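Local coordinates for protein lovastatin nonaketide synthase, polyketide synthase component (Aspergillus terreus, PDB 7CPX) that builds the nonaketide dihydromonacolin L from malonyl-CoA units, the polyketide stage of lovastatin biosynthesis, working together with the separate protein LovC, at residues A[981-987]-A[1129-1135]; A[989-993]-A[1030-1034]; A[994-1000]-A[1168-1174]. The protein carries 2 engineered substitutions. Residues are numbered along the deposited sequence.

Contact 1: A[981-987]-A[1129-1135]; sequences WLDGHAL and YNYSKDF
Phe1135 lays one face of its ring against His985: CB of His985 sits 3.7 Å from the ring centroid, 14° off the normal, a CH-pi contact. The His985 imidazole (chi1 t) also turns its edge toward that face, offset, with centroids 5.2 Å apart and planes at 63°. Tyr1131 (chi1 m) turns its edge toward the imidazole face, offset, centroids 5.4 Å apart and planes at 60°, with CE1 3.4 Å from His985 CD2, and Trp981 (chi1 p) completes the aromatic cluster rim to rim, its CZ3 being 3.6 Å from Phe1135 CZ. His985, the predicted proton acceptor of the dehydratase, opens the HxxxGxxxxP motif of this family, which continues through Gly989 to Pro994; its ND1 is hydrogen-bonded to the Val992 carbonyl. Residues 982-984 form a 3-10 turn, after which 985-987 extend and run antiparallel to 1129-1132, Gly984 facing Ser1132 (CA-CA 4.3 Å) and Leu987 facing Tyr1129 (5.0 Å). Two weak backbone hydrogen bonds join them, Ser1132 N to Gly984 O (2.8 Å) and Asn1130 N to Ala986 O (2.9 Å), with Asn1130 at the centre of an inverse gamma turn. Lys1133 (phi/psi 38°/-111°) then turns the chain into the 3-10 segment at 1134-1135. Glycine suits position 984, since a CB there would collide with Ser1132 O. Asp1134 OD2, 3.0 Å from Trp981 CB, is hydrogen-bonded to His1169 NE2.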
ATOM      1  N   TRP A 981       1.145 -11.787  24.666  1.00 86.59           N
ATOM      2  CA  TRP A 981       0.969 -13.213  24.423  1.00 86.59           C
ATOM      3  C   TRP A 981       1.933 -13.762  23.380  1.00 86.59           C
ATOM      4  O   TRP A 981       2.175 -14.973  23.359  1.00 86.59           O
ATOM      5  CB  TRP A 981      -0.467 -13.495  23.980  1.00 86.59           C
ATOM      6  CG  TRP A 981      -0.877 -12.725  22.768  1.00 86.59           C
ATOM      7  CD1 TRP A 981      -1.607 -11.576  22.736  1.00 86.59           C
ATOM      8  CD2 TRP A 981      -0.584 -13.051  21.406  1.00 86.59           C
ATOM      9  NE1 TRP A 981      -1.787 -11.164  21.440  1.00 86.59           N
ATOM     10  CE2 TRP A 981      -1.169 -12.055  20.602  1.00 86.59           C
ATOM     11  CE3 TRP A 981       0.115 -14.089  20.786  1.00 86.59           C
ATOM     12  CZ2 TRP A 981      -1.072 -12.065  19.215  1.00 86.59           C
ATOM     13  CZ3 TRP A 981       0.210 -14.096  19.410  1.00 86.59           C
ATOM     14  CH2 TRP A 981      -0.380 -13.092  18.640  1.00 86.59           C
ATOM     15  N   LEU A 982       2.492 -12.906  22.521  1.00 86.61           N
ATOM     16  CA  LEU A 982       3.322 -13.390  21.425  1.00 86.61           C
ATOM     17  C   LEU A 982       4.567 -14.115  21.914  1.00 86.61           C
ATOM     18  O   LEU A 982       5.166 -14.876  21.146  1.00 86.61           O
ATOM     19  CB  LEU A 982       3.718 -12.225  20.519  1.00 86.61           C
ATOM     20  CG  LEU A 982       4.564 -12.576  19.295  1.00 86.61           C
ATOM     21  CD1 LEU A 982       3.918 -13.689  18.490  1.00 86.61           C
ATOM     22  CD2 LEU A 982       4.760 -11.348  18.430  1.00 86.61           C
ATOM     23  N   ASP A 983       4.972 -13.902  23.166  1.00 90.96           N
ATOM     24  CA  ASP A 983       6.119 -14.624  23.702  1.00 90.96           C
ATOM     25  C   ASP A 983       5.856 -16.120  23.797  1.00 90.96           C
ATOM     26  O   ASP A 983       6.810 -16.901  23.880  1.00 90.96           O
ATOM     27  CB  ASP A 983       6.487 -14.078  25.083  1.00 90.96           C
ATOM     28  CG  ASP A 983       6.730 -12.583  25.075  1.00 90.96           C
ATOM     29  OD1 ASP A 983       7.228 -12.065  24.054  1.00 90.96           O
ATOM     30  OD2 ASP A 983       6.424 -11.924  26.090  1.00 90.96           O
ATOM     31  N   GLY A 984       4.587 -16.536  23.781  1.00 87.15           N
ATOM     32  CA  GLY A 984       4.262 -17.939  23.957  1.00 87.15           C
ATOM     33  C   GLY A 984       4.557 -18.808  22.756  1.00 87.15           C
ATOM     34  O   GLY A 984       4.729 -20.021  22.913  1.00 87.15           O
ATOM     35  N   HIS A 985       4.622 -18.221  21.560  1.00 84.40           N
ATOM     36  CA  HIS A 985       4.871 -18.984  20.337  1.00 84.40           C
ATOM     37  C   HIS A 985       6.364 -18.946  20.035  1.00 84.40           C
ATOM     38  O   HIS A 985       6.892 -18.012  19.427  1.00 84.40           O
ATOM     39  CB  HIS A 985       4.053 -18.432  19.178  1.00 84.40           C
ATOM     40  CG  HIS A 985       4.024 -19.332  17.982  1.00 84.40           C
ATOM     41  ND1 HIS A 985       4.974 -19.277  16.986  1.00 84.40           N
ATOM     42  CD2 HIS A 985       3.163 -20.313  17.627  1.00 84.40           C
ATOM     43  CE1 HIS A 985       4.698 -20.183  16.066  1.00 84.40           C
ATOM     44  NE2 HIS A 985       3.603 -20.825  16.431  1.00 84.40           N
ATOM     45  N   ALA A 986       7.053 -19.993  20.473  1.00 85.29           N
ATOM     46  CA  ALA A 986       8.484 -20.141  20.252  1.00 85.29           C
ATOM     47  C   ALA A 986       8.748 -21.404  19.446  1.00 85.29           C
ATOM     48  O   ALA A 986       8.198 -22.468  19.748  1.00 85.29           O
ATOM     49  CB  ALA A 986       9.236 -20.192  21.582  1.00 85.29           C
ATOM     50  N   LEU A 987       9.587 -21.282  18.423  1.00 85.87           N
ATOM     51  CA  LEU A 987      10.011 -22.414  17.612  1.00 85.87           C
ATOM     52  C   LEU A 987      11.529 -22.481  17.647  1.00 85.87           C
ATOM     53  O   LEU A 987      12.206 -21.522  17.261  1.00 85.87           O
ATOM     54  CB  LEU A 987       9.503 -22.283  16.175  1.00 85.87           C
ATOM     55  CG  LEU A 987       7.983 -22.187  16.034  1.00 85.87           C
ATOM     56  CD1 LEU A 987       7.588 -22.065  14.577  1.00 85.87           C
ATOM     57  CD2 LEU A 987       7.303 -23.387  16.665  1.00 85.87           C
ATOM     58  N   TYR A1129       8.960 -27.227  19.180  1.00 88.27           N
ATOM     59  CA  TYR A1129       7.734 -26.460  19.400  1.00 88.27           C
ATOM     60  C   TYR A1129       7.689 -26.023  20.863  1.00 88.27           C
ATOM     61  O   TYR A1129       6.996 -26.606  21.700  1.00 88.27           O
ATOM     62  CB  TYR A1129       6.508 -27.290  19.057  1.00 88.27           C
ATOM     63  CG  TYR A1129       6.390 -27.744  17.624  1.00 88.27           C
ATOM     64  CD1 TYR A1129       7.060 -28.871  17.180  1.00 88.27           C
ATOM     65  CD2 TYR A1129       5.575 -27.073  16.727  1.00 88.27           C
ATOM     66  CE1 TYR A1129       6.944 -29.301  15.881  1.00 88.27           C
ATOM     67  CE2 TYR A1129       5.452 -27.496  15.423  1.00 88.27           C
ATOM     68  CZ  TYR A1129       6.139 -28.612  15.005  1.00 88.27           C
ATOM     69  OH  TYR A1129       6.022 -29.042  13.706  1.00 88.27           O
ATOM     70  N   ASN A1130       8.442 -24.971  21.177  1.00 86.96           N
ATOM     71  CA  ASN A1130       8.513 -24.505  22.554  1.00 86.96           C
ATOM     72  C   ASN A1130       7.307 -23.635  22.887  1.00 86.96           C
ATOM     73  O   ASN A1130       7.462 -22.484  23.307  1.00 86.96           O
ATOM     74  CB  ASN A1130       9.809 -23.727  22.783  1.00 86.96           C
ATOM     75  CG  ASN A1130      11.038 -24.527  22.410  1.00 86.96           C
ATOM     76  OD1 ASN A1130      11.844 -24.101  21.582  1.00 86.96           O
ATOM     77  ND2 ASN A1130      11.187 -25.698  23.018  1.00 86.96           N
ATOM     78  N   TYR A1131       6.102 -24.175  22.705  1.00 85.18           N
ATOM     79  CA  TYR A1131       4.899 -23.423  23.027  1.00 85.18           C
ATOM     80  C   TYR A1131       4.848 -23.119  24.518  1.00 85.18           C
ATOM     81  O   TYR A1131       5.306 -23.911  25.346  1.00 85.18           O
ATOM     82  CB  TYR A1131       3.651 -24.202  22.612  1.00 85.18           C
ATOM     83  CG  TYR A1131       3.495 -24.381  21.121  1.00 85.18           C
ATOM     84  CD1 TYR A1131       3.407 -23.287  20.276  1.00 85.18           C
ATOM     85  CD2 TYR A1131       3.417 -25.644  20.560  1.00 85.18           C
ATOM     86  CE1 TYR A1131       3.260 -23.446  18.917  1.00 85.18           C
ATOM     87  CE2 TYR A1131       3.265 -25.812  19.201  1.00 85.18           C
ATOM     88  CZ  TYR A1131       3.189 -24.709  18.382  1.00 85.18           C
ATOM     89  OH  TYR A1131       3.038 -24.870  17.023  1.00 85.18           O
ATOM     90  N   SER A1132       4.281 -21.964  24.860  1.00 85.88           N
ATOM     91  CA  SER A1132       4.246 -21.523  26.244  1.00 85.88           C
ATOM     92  C   SER A1132       2.983 -20.711  26.494  1.00 85.88           C
ATOM     93  O   SER A1132       2.334 -20.227  25.564  1.00 85.88           O
ATOM     94  CB  SER A1132       5.486 -20.693  26.595  1.00 85.88           C
ATOM     95  OG  SER A1132       6.672 -21.443  26.402  1.00 85.88           O
ATOM     96  N   LYS A1133       2.661 -20.561  27.779  1.00 88.05           N
ATOM     97  CA  LYS A1133       1.522 -19.782  28.255  1.00 88.05           C
ATOM     98  C   LYS A1133       0.296 -19.933  27.357  1.00 88.05           C
ATOM     99  O   LYS A1133      -0.310 -21.009  27.314  1.00 88.05           O
ATOM    100  CB  LYS A1133       1.917 -18.305  28.415  1.00 88.05           C
ATOM    101  CG  LYS A1133       2.766 -17.708  27.290  1.00 88.05           C
ATOM    102  CD  LYS A1133       3.306 -16.334  27.667  1.00 88.05           C
ATOM    103  CE  LYS A1133       2.203 -15.300  27.842  1.00 88.05           C
ATOM    104  NZ  LYS A1133       2.727 -14.029  28.411  1.00 88.05           N
ATOM    105  N   ASP A1134      -0.090 -18.870  26.645  1.00 88.73           N
ATOM    106  CA  ASP A1134      -1.359 -18.887  25.925  1.00 88.73           C
ATOM    107  C   ASP A1134      -1.395 -19.973  24.859  1.00 88.73           C
ATOM    108  O   ASP A1134      -2.477 -20.446  24.495  1.00 88.73           O
ATOM    109  CB  ASP A1134      -1.619 -17.521  25.291  1.00 88.73           C
ATOM    110  CG  ASP A1134      -1.765 -16.420  26.320  1.00 88.73           C
ATOM    111  OD1 ASP A1134      -1.668 -16.717  27.529  1.00 88.73           O
ATOM    112  OD2 ASP A1134      -1.976 -15.256  25.921  1.00 88.73           O
ATOM    113  N   PHE A1135      -0.241 -20.381  24.346  1.00 85.54           N
ATOM    114  CA  PHE A1135      -0.185 -21.396  23.305  1.00 85.54           C
ATOM    115  C   PHE A1135      -0.156 -22.812  23.863  1.00 85.54           C
ATOM    116  O   PHE A1135      -0.171 -23.771  23.084  1.00 85.54           O
ATOM    117  CB  PHE A1135       1.028 -21.151  22.404  1.00 85.54           C
ATOM    118  CG  PHE A1135       0.905 -19.910  21.568  1.00 85.54           C
ATOM    119  CD1 PHE A1135       1.156 -18.665  22.114  1.00 85.54           C
ATOM    120  CD2 PHE A1135       0.520 -19.987  20.244  1.00 85.54           C
ATOM    121  CE1 PHE A1135       1.036 -17.520  21.352  1.00 85.54           C
ATOM    122  CE2 PHE A1135       0.397 -18.848  19.474  1.00 85.54           C
ATOM    123  CZ  PHE A1135       0.652 -17.611  20.030  1.00 85.54           C
TER

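Contact 2: A[989-993]-A[1030-1034]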
ATOM      1  N   GLY A 989      13.323 -22.322  20.196  1.00 87.16           N
ATOM      2  CA  GLY A 989      13.713 -21.287  21.138  1.00 87.16           C
ATOM      3  C   GLY A 989      13.355 -19.887  20.687  1.00 87.16           C
ATOM      4  O   GLY A 989      12.903 -19.070  21.492  1.00 87.16           O
ATOM      5  N   GLN A 990      13.552 -19.593  19.405  1.00 86.00           N
ATOM      6  CA  GLN A 990      13.230 -18.274  18.882  1.00 86.00           C
ATOM      7  C   GLN A 990      11.728 -18.038  18.925  1.00 86.00           C
ATOM      8  O   GLN A 990      10.932 -18.925  18.606  1.00 86.00           O
ATOM      9  CB  GLN A 990      13.731 -18.132  17.445  1.00 86.00           C
ATOM     10  CG  GLN A 990      15.206 -18.444  17.252  1.00 86.00           C
ATOM     11  CD  GLN A 990      16.116 -17.450  17.944  1.00 86.00           C
ATOM     12  OE1 GLN A 990      15.655 -16.521  18.607  1.00 86.00           O
ATOM     13  NE2 GLN A 990      17.421 -17.641  17.790  1.00 86.00           N
ATOM     14  N   THR A 991      11.340 -16.830  19.321  1.00 85.68           N
ATOM     15  CA  THR A 991       9.940 -16.435  19.252  1.00 85.68           C
ATOM     16  C   THR A 991       9.566 -16.193  17.797  1.00 85.68           C
ATOM     17  O   THR A 991      10.197 -15.381  17.113  1.00 85.68           O
ATOM     18  CB  THR A 991       9.693 -15.186  20.090  1.00 85.68           C
ATOM     19  OG1 THR A 991      10.061 -15.438  21.451  1.00 85.68           O
ATOM     20  CG2 THR A 991       8.227 -14.788  20.034  1.00 85.68           C
ATOM     21  N   VAL A 992       8.544 -16.899  17.324  1.00 84.23           N
ATOM     22  CA  VAL A 992       8.142 -16.875  15.924  1.00 84.23           C
ATOM     23  C   VAL A 992       6.682 -16.463  15.851  1.00 84.23           C
ATOM     24  O   VAL A 992       5.850 -16.967  16.616  1.00 84.23           O
ATOM     25  CB  VAL A 992       8.355 -18.242  15.252  1.00 84.23           C
ATOM     26  CG1 VAL A 992       7.927 -18.187  13.797  1.00 84.23           C
ATOM     27  CG2 VAL A 992       9.806 -18.668  15.374  1.00 84.23           C
ATOM     28  N   PHE A 993       6.373 -15.555  14.938  1.00 82.12           N
ATOM     29  CA  PHE A 993       4.998 -15.126  14.761  1.00 82.12           C
ATOM     30  C   PHE A 993       4.171 -16.305  14.261  1.00 82.12           C
ATOM     31  O   PHE A 993       4.514 -16.895  13.226  1.00 82.12           O
ATOM     32  CB  PHE A 993       4.912 -13.964  13.778  1.00 82.12           C
ATOM     33  CG  PHE A 993       3.596 -13.242  13.811  1.00 82.12           C
ATOM     34  CD1 PHE A 993       3.333 -12.304  14.792  1.00 82.12           C
ATOM     35  CD2 PHE A 993       2.623 -13.502  12.865  1.00 82.12           C
ATOM     36  CE1 PHE A 993       2.124 -11.639  14.829  1.00 82.12           C
ATOM     37  CE2 PHE A 993       1.414 -12.841  12.895  1.00 82.12           C
ATOM     38  CZ  PHE A 993       1.162 -11.908  13.879  1.00 82.12           C
ATOM     39  N   ALA A1030       8.394 -17.646   7.885  1.00 82.83           N
ATOM     40  CA  ALA A1030       8.092 -17.457   9.295  1.00 82.83           C
ATOM     41  C   ALA A1030       8.868 -16.265   9.837  1.00 82.83           C
ATOM     42  O   ALA A1030      10.066 -16.118   9.580  1.00 82.83           O
ATOM     43  CB  ALA A1030       8.437 -18.718  10.083  1.00 82.83           C
ATOM     44  N   VAL A1031       8.179 -15.413  10.590  1.00 82.24           N
ATOM     45  CA  VAL A1031       8.798 -14.232  11.180  1.00 82.24           C
ATOM     46  C   VAL A1031       9.515 -14.660  12.455  1.00 82.24           C
ATOM     47  O   VAL A1031       8.877 -15.028  13.444  1.00 82.24           O
ATOM     48  CB  VAL A1031       7.763 -13.138  11.464  1.00 82.24           C
ATOM     49  CG1 VAL A1031       8.265 -12.199  12.541  1.00 82.24           C
ATOM     50  CG2 VAL A1031       7.465 -12.362  10.200  1.00 82.24           C
ATOM     51  N   ILE A1032      10.841 -14.606  12.434  1.00 84.99           N
ATOM     52  CA  ILE A1032      11.653 -14.965  13.589  1.00 84.99           C
ATOM     53  C   ILE A1032      11.994 -13.695  14.353  1.00 84.99           C
ATOM     54  O   ILE A1032      12.560 -12.752  13.788  1.00 84.99           O
ATOM     55  CB  ILE A1032      12.930 -15.703  13.157  1.00 84.99           C
ATOM     56  CG1 ILE A1032      12.602 -16.832  12.174  1.00 84.99           C
ATOM     57  CG2 ILE A1032      13.657 -16.253  14.374  1.00 84.99           C
ATOM     58  CD1 ILE A1032      11.629 -17.858  12.707  1.00 84.99           C
ATOM     59  N   PHE A1033      11.653 -13.669  15.637  1.00 85.48           N
ATOM     60  CA  PHE A1033      11.959 -12.543  16.510  1.00 85.48           C
ATOM     61  C   PHE A1033      13.260 -12.845  17.242  1.00 85.48           C
ATOM     62  O   PHE A1033      13.332 -13.793  18.029  1.00 85.48           O
ATOM     63  CB  PHE A1033      10.822 -12.291  17.496  1.00 85.48           C
ATOM     64  CG  PHE A1033       9.531 -11.896  16.843  1.00 85.48           C
ATOM     65  CD1 PHE A1033       9.312 -10.592  16.446  1.00 85.48           C
ATOM     66  CD2 PHE A1033       8.535 -12.830  16.632  1.00 85.48           C
ATOM     67  CE1 PHE A1033       8.127 -10.225  15.847  1.00 85.48           C
ATOM     68  CE2 PHE A1033       7.346 -12.471  16.034  1.00 85.48           C
ATOM     69  CZ  PHE A1033       7.140 -11.165  15.638  1.00 85.48           C
ATOM     70  N   ASP A1034      14.287 -12.035  16.982  1.00 95.68           N
ATOM     71  CA  ASP A1034      15.570 -12.239  17.645  1.00 95.68           C
ATOM     72  C   ASP A1034      15.438 -12.068  19.152  1.00 95.68           C
ATOM     73  O   ASP A1034      16.030 -12.828  19.927  1.00 95.68           O
ATOM     74  CB  ASP A1034      16.607 -11.269  17.081  1.00 95.68           C
ATOM     75  CG  ASP A1034      17.999 -11.520  17.627  1.00 95.68           C
ATOM     76  OD1 ASP A1034      18.185 -12.518  18.354  1.00 95.68           O
ATOM     77  OD2 ASP A1034      18.909 -10.717  17.330  1.00 95.68           O
TER
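Ala1030 begins the second segment with a modest apolar touch, its CB 3.8 Å from CG1 of Val992. At Val1031 the backbone takes over: its carbonyl O accepts a hydrogen bond from Phe993 N (3.0 Å) and also lies 3.2 Å from Val992 CA in a CA-H...O contact, while CB of Val1031 packs against CB of Phe993 at 3.8 Å. Ile1032 faces Val992 as a non-hydrogen-bonded antiparallel pair, CA to CA 4.6 Å, and both side chains lie on the same face of the sheet, where Ile1032 CD1 meets Val992 CG2 at 3.3 Å and Ile1032 CG2 covers CB of Gln990 at 3.6 Å. Phe1033 returns to the other face, shared with Thr991. Its N donates to Thr991 O (2.7 Å), and the edge of its ring lies along the partner backbone, near Thr991 O and Phe993 N (CE2 to Phe993 N 3.4 Å); CD2 is also 3.9 Å from Thr991 CG2 and CE2 3.6 Å from Phe993 CB. The two short strands thus form part of a small antiparallel sheet beside the main sheet of the N-terminal hotdog fold. In it, strand 990-992 lies between 1032-1033 and 986-987, Val1031 and Phe1033 pack on strand 1040-1052, and Phe993 meets the ring of Tyr998 on helix 995-1012.

Contact 3: A[994-1000]-A[1168-1174]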
ATOM      1  N   PRO A 994       3.095 -16.684  14.948  1.00 82.44           N
ATOM      2  CA  PRO A 994       2.350 -17.877  14.540  1.00 82.44           C
ATOM      3  C   PRO A 994       1.720 -17.710  13.168  1.00 82.44           C
ATOM      4  O   PRO A 994       1.342 -16.611  12.758  1.00 82.44           O
ATOM      5  CB  PRO A 994       1.281 -18.018  15.629  1.00 82.44           C
ATOM      6  CG  PRO A 994       1.125 -16.652  16.186  1.00 82.44           C
ATOM      7  CD  PRO A 994       2.479 -16.025  16.112  1.00 82.44           C
ATOM      8  N   ALA A 995       1.610 -18.831  12.451  1.00 81.85           N
ATOM      9  CA  ALA A 995       0.800 -18.845  11.240  1.00 81.85           C
ATOM     10  C   ALA A 995      -0.646 -18.511  11.571  1.00 81.85           C
ATOM     11  O   ALA A 995      -1.326 -17.811  10.811  1.00 81.85           O
ATOM     12  CB  ALA A 995       0.896 -20.208  10.561  1.00 81.85           C
ATOM     13  N   ALA A 996      -1.130 -19.008  12.710  1.00 83.39           N
ATOM     14  CA  ALA A 996      -2.408 -18.546  13.230  1.00 83.39           C
ATOM     15  C   ALA A 996      -2.413 -17.036  13.394  1.00 83.39           C
ATOM     16  O   ALA A 996      -3.460 -16.400  13.252  1.00 83.39           O
ATOM     17  CB  ALA A 996      -2.705 -19.223  14.565  1.00 83.39           C
ATOM     18  N   GLY A 997      -1.255 -16.445  13.687  1.00 82.01           N
ATOM     19  CA  GLY A 997      -1.174 -14.996  13.744  1.00 82.01           C
ATOM     20  C   GLY A 997      -1.476 -14.356  12.405  1.00 82.01           C
ATOM     21  O   GLY A 997      -2.245 -13.397  12.321  1.00 82.01           O
ATOM     22  N   TYR A 998      -0.885 -14.889  11.332  1.00 80.84           N
ATOM     23  CA  TYR A 998      -1.179 -14.375   9.997  1.00 80.84           C
ATOM     24  C   TYR A 998      -2.651 -14.561   9.660  1.00 80.84           C
ATOM     25  O   TYR A 998      -3.278 -13.681   9.057  1.00 80.84           O
ATOM     26  CB  TYR A 998      -0.312 -15.081   8.952  1.00 80.84           C
ATOM     27  CG  TYR A 998       1.178 -14.965   9.180  1.00 80.84           C
ATOM     28  CD1 TYR A 998       1.780 -13.734   9.386  1.00 80.84           C
ATOM     29  CD2 TYR A 998       1.982 -16.092   9.187  1.00 80.84           C
ATOM     30  CE1 TYR A 998       3.141 -13.632   9.592  1.00 80.84           C
ATOM     31  CE2 TYR A 998       3.338 -16.001   9.394  1.00 80.84           C
ATOM     32  CZ  TYR A 998       3.915 -14.771   9.596  1.00 80.84           C
ATOM     33  OH  TYR A 998       5.272 -14.684   9.800  1.00 80.84           O
ATOM     34  N   ILE A 999      -3.218 -15.709  10.031  1.00 82.07           N
ATOM     35  CA  ILE A 999      -4.621 -15.973   9.736  1.00 82.07           C
ATOM     36  C   ILE A 999      -5.520 -14.984  10.468  1.00 82.07           C
ATOM     37  O   ILE A 999      -6.476 -14.447   9.893  1.00 82.07           O
ATOM     38  CB  ILE A 999      -4.965 -17.428  10.091  1.00 82.07           C
ATOM     39  CG1 ILE A 999      -4.349 -18.364   9.056  1.00 82.07           C
ATOM     40  CG2 ILE A 999      -6.466 -17.617  10.153  1.00 82.07           C
ATOM     41  CD1 ILE A 999      -4.214 -19.781   9.517  1.00 82.07           C
ATOM     42  N   VAL A1000      -5.237 -14.735  11.745  1.00 83.92           N
ATOM     43  CA  VAL A1000      -6.035 -13.783  12.507  1.00 83.92           C
ATOM     44  C   VAL A1000      -5.865 -12.381  11.944  1.00 83.92           C
ATOM     45  O   VAL A1000      -6.813 -11.590  11.916  1.00 83.92           O
ATOM     46  CB  VAL A1000      -5.661 -13.843  13.998  1.00 83.92           C
ATOM     47  CG1 VAL A1000      -6.457 -12.820  14.782  1.00 83.92           C
ATOM     48  CG2 VAL A1000      -5.912 -15.233  14.545  1.00 83.92           C
ATOM     49  N   LEU A1168     -10.291 -14.061  16.805  1.00 87.22           N
ATOM     50  CA  LEU A1168      -9.540 -15.169  17.366  1.00 87.22           C
ATOM     51  C   LEU A1168      -8.320 -14.642  18.097  1.00 87.22           C
ATOM     52  O   LEU A1168      -7.650 -13.722  17.623  1.00 87.22           O
ATOM     53  CB  LEU A1168      -9.087 -16.148  16.277  1.00 87.22           C
ATOM     54  CG  LEU A1168     -10.131 -17.110  15.719  1.00 87.22           C
ATOM     55  CD1 LEU A1168      -9.614 -17.749  14.443  1.00 87.22           C
ATOM     56  CD2 LEU A1168     -10.467 -18.175  16.741  1.00 87.22           C
ATOM     57  N   HIS A1169      -8.040 -15.232  19.247  1.00 88.08           N
ATOM     58  CA  HIS A1169      -6.732 -15.084  19.852  1.00 88.08           C
ATOM     59  C   HIS A1169      -5.782 -16.025  19.124  1.00 88.08           C
ATOM     60  O   HIS A1169      -5.985 -17.244  19.167  1.00 88.08           O
ATOM     61  CB  HIS A1169      -6.794 -15.413  21.337  1.00 88.08           C
ATOM     62  CG  HIS A1169      -5.536 -15.105  22.091  1.00 88.08           C
ATOM     63  ND1 HIS A1169      -4.309 -14.967  21.481  1.00 88.08           N
ATOM     64  CD2 HIS A1169      -5.321 -14.908  23.414  1.00 88.08           C
ATOM     65  CE1 HIS A1169      -3.392 -14.703  22.394  1.00 88.08           C
ATOM     66  NE2 HIS A1169      -3.980 -14.660  23.575  1.00 88.08           N
ATOM     67  N   PRO A1170      -4.751 -15.517  18.438  1.00 85.15           N
ATOM     68  CA  PRO A1170      -3.881 -16.406  17.657  1.00 85.15           C
ATOM     69  C   PRO A1170      -3.390 -17.606  18.448  1.00 85.15           C
ATOM     70  O   PRO A1170      -3.036 -18.635  17.868  1.00 85.15           O
ATOM     71  CB  PRO A1170      -2.728 -15.484  17.249  1.00 85.15           C
ATOM     72  CG  PRO A1170      -3.362 -14.148  17.148  1.00 85.15           C
ATOM     73  CD  PRO A1170      -4.392 -14.101  18.244  1.00 85.15           C
ATOM     74  N   ALA A1171      -3.367 -17.485  19.776  1.00 87.26           N
ATOM     75  CA  ALA A1171      -3.029 -18.631  20.610  1.00 87.26           C
ATOM     76  C   ALA A1171      -4.045 -19.752  20.441  1.00 87.26           C
ATOM     77  O   ALA A1171      -3.671 -20.922  20.308  1.00 87.26           O
ATOM     78  CB  ALA A1171      -2.943 -18.206  22.074  1.00 87.26           C
ATOM     79  N   SER A1172      -5.337 -19.416  20.438  1.00 87.37           N
ATOM     80  CA  SER A1172      -6.364 -20.444  20.299  1.00 87.37           C
ATOM     81  C   SER A1172      -6.287 -21.123  18.937  1.00 87.37           C
ATOM     82  O   SER A1172      -6.387 -22.351  18.840  1.00 87.37           O
ATOM     83  CB  SER A1172      -7.748 -19.835  20.514  1.00 87.37           C
ATOM     84  OG  SER A1172      -8.021 -18.839  19.544  1.00 87.37           O
ATOM     85  N   LEU A1173      -6.107 -20.340  17.873  1.00 84.36           N
ATOM     86  CA  LEU A1173      -6.023 -20.922  16.538  1.00 84.36           C
ATOM     87  C   LEU A1173      -4.753 -21.749  16.378  1.00 84.36           C
ATOM     88  O   LEU A1173      -4.764 -22.801  15.726  1.00 84.36           O
ATOM     89  CB  LEU A1173      -6.093 -19.815  15.489  1.00 84.36           C
ATOM     90  CG  LEU A1173      -5.912 -20.233  14.030  1.00 84.36           C
ATOM     91  CD1 LEU A1173      -7.000 -21.204  13.620  1.00 84.36           C
ATOM     92  CD2 LEU A1173      -5.920 -19.015  13.130  1.00 84.36           C
ATOM     93  N   ASP A1174      -3.647 -21.298  16.971  1.00 84.83           N
ATOM     94  CA  ASP A1174      -2.424 -22.086  16.924  1.00 84.83           C
ATOM     95  C   ASP A1174      -2.571 -23.380  17.708  1.00 84.83           C
ATOM     96  O   ASP A1174      -2.013 -24.407  17.315  1.00 84.83           O
ATOM     97  CB  ASP A1174      -1.249 -21.270  17.458  1.00 84.83           C
ATOM     98  CG  ASP A1174       0.086 -21.774  16.952  1.00 84.83           C
ATOM     99  OD1 ASP A1174       0.416 -21.509  15.778  1.00 84.83           O
ATOM    100  OD2 ASP A1174       0.804 -22.439  17.727  1.00 84.83           O
TER
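Two helices meet here near their N-terminal ends. The axes of segments 995-1000 and 1170-1174 approach to 8.1 Å, with their N-to-C directions 122° apart, so they cross steeply instead of running side by side. Pro994 and His1169 occupy the N-cap positions, and at the second of these Ser1172 OG donates a hydrogen bond to His1169 O (2.6 Å) across the first turn. No hydrogen bond spans the interface, which depends on close apolar packing. Ala996 and Gly997 let the backbones come close near the start of the first helix (CA-CA 5.1 Å for Ala996 and Asp1174, 5.0 Å for Gly997 and Pro1170), while Ile999 and Val1000 carry the packing further along. The Ala996 methyl fits against the turn of the opposing helix, its CB 3.3 Å from Asp1174 N, 3.4 Å from Pro1170 O and 3.4 Å from Leu1173 CG. Ile999 CG2 meets Leu1173 CD2 at 3.3 Å. Val1000 CG2 touches Pro1170 CG at 3.8 Å and Leu1168 CB at 3.7 Å, and Val1000 CG1 lies 3.2 Å from Leu1168 O. At the other end Pro994 CB lies 3.6 Å from OD1 of Asp1174, the predicted proton donor of the dehydratase, whose OD2 is hydrogen-bonded to Gln1178 in keeping with the family's DxxxQ/H motif. The pair belongs to the double-hotdog fold, helix 995-1012 coming from the N-terminal half and helix 1170-1184 from the C-terminal half. Ala995 and Ile999 also pack on strands 1016-1027 and 1196-1206, the neighbouring strands through which the sheets of the two halves join.

The predicted catalytic pair of the dehydratase is divided between contacts 1 and 3. His985 of contact 1 approaches Asp1174 of contact 3 with CD2 to OD2 at 3.2 Å, and Tyr1131 CE1 lies 2.9 Å from the same OD2. A probable hydrogen bond between Asp1134 OD2 and His1169 NE2 (3.1 Å) joins these two contacts a second time. Contact 2 holds the histidine from another direction: Val992 O is 2.5 Å from His985 ND1, a probable hydrogen bond. Residues 989-993 lead directly into 994-1000, so contact 2 continues along the chain into contact 3, and contacts 1 and 3 bring both hotdog halves to the site.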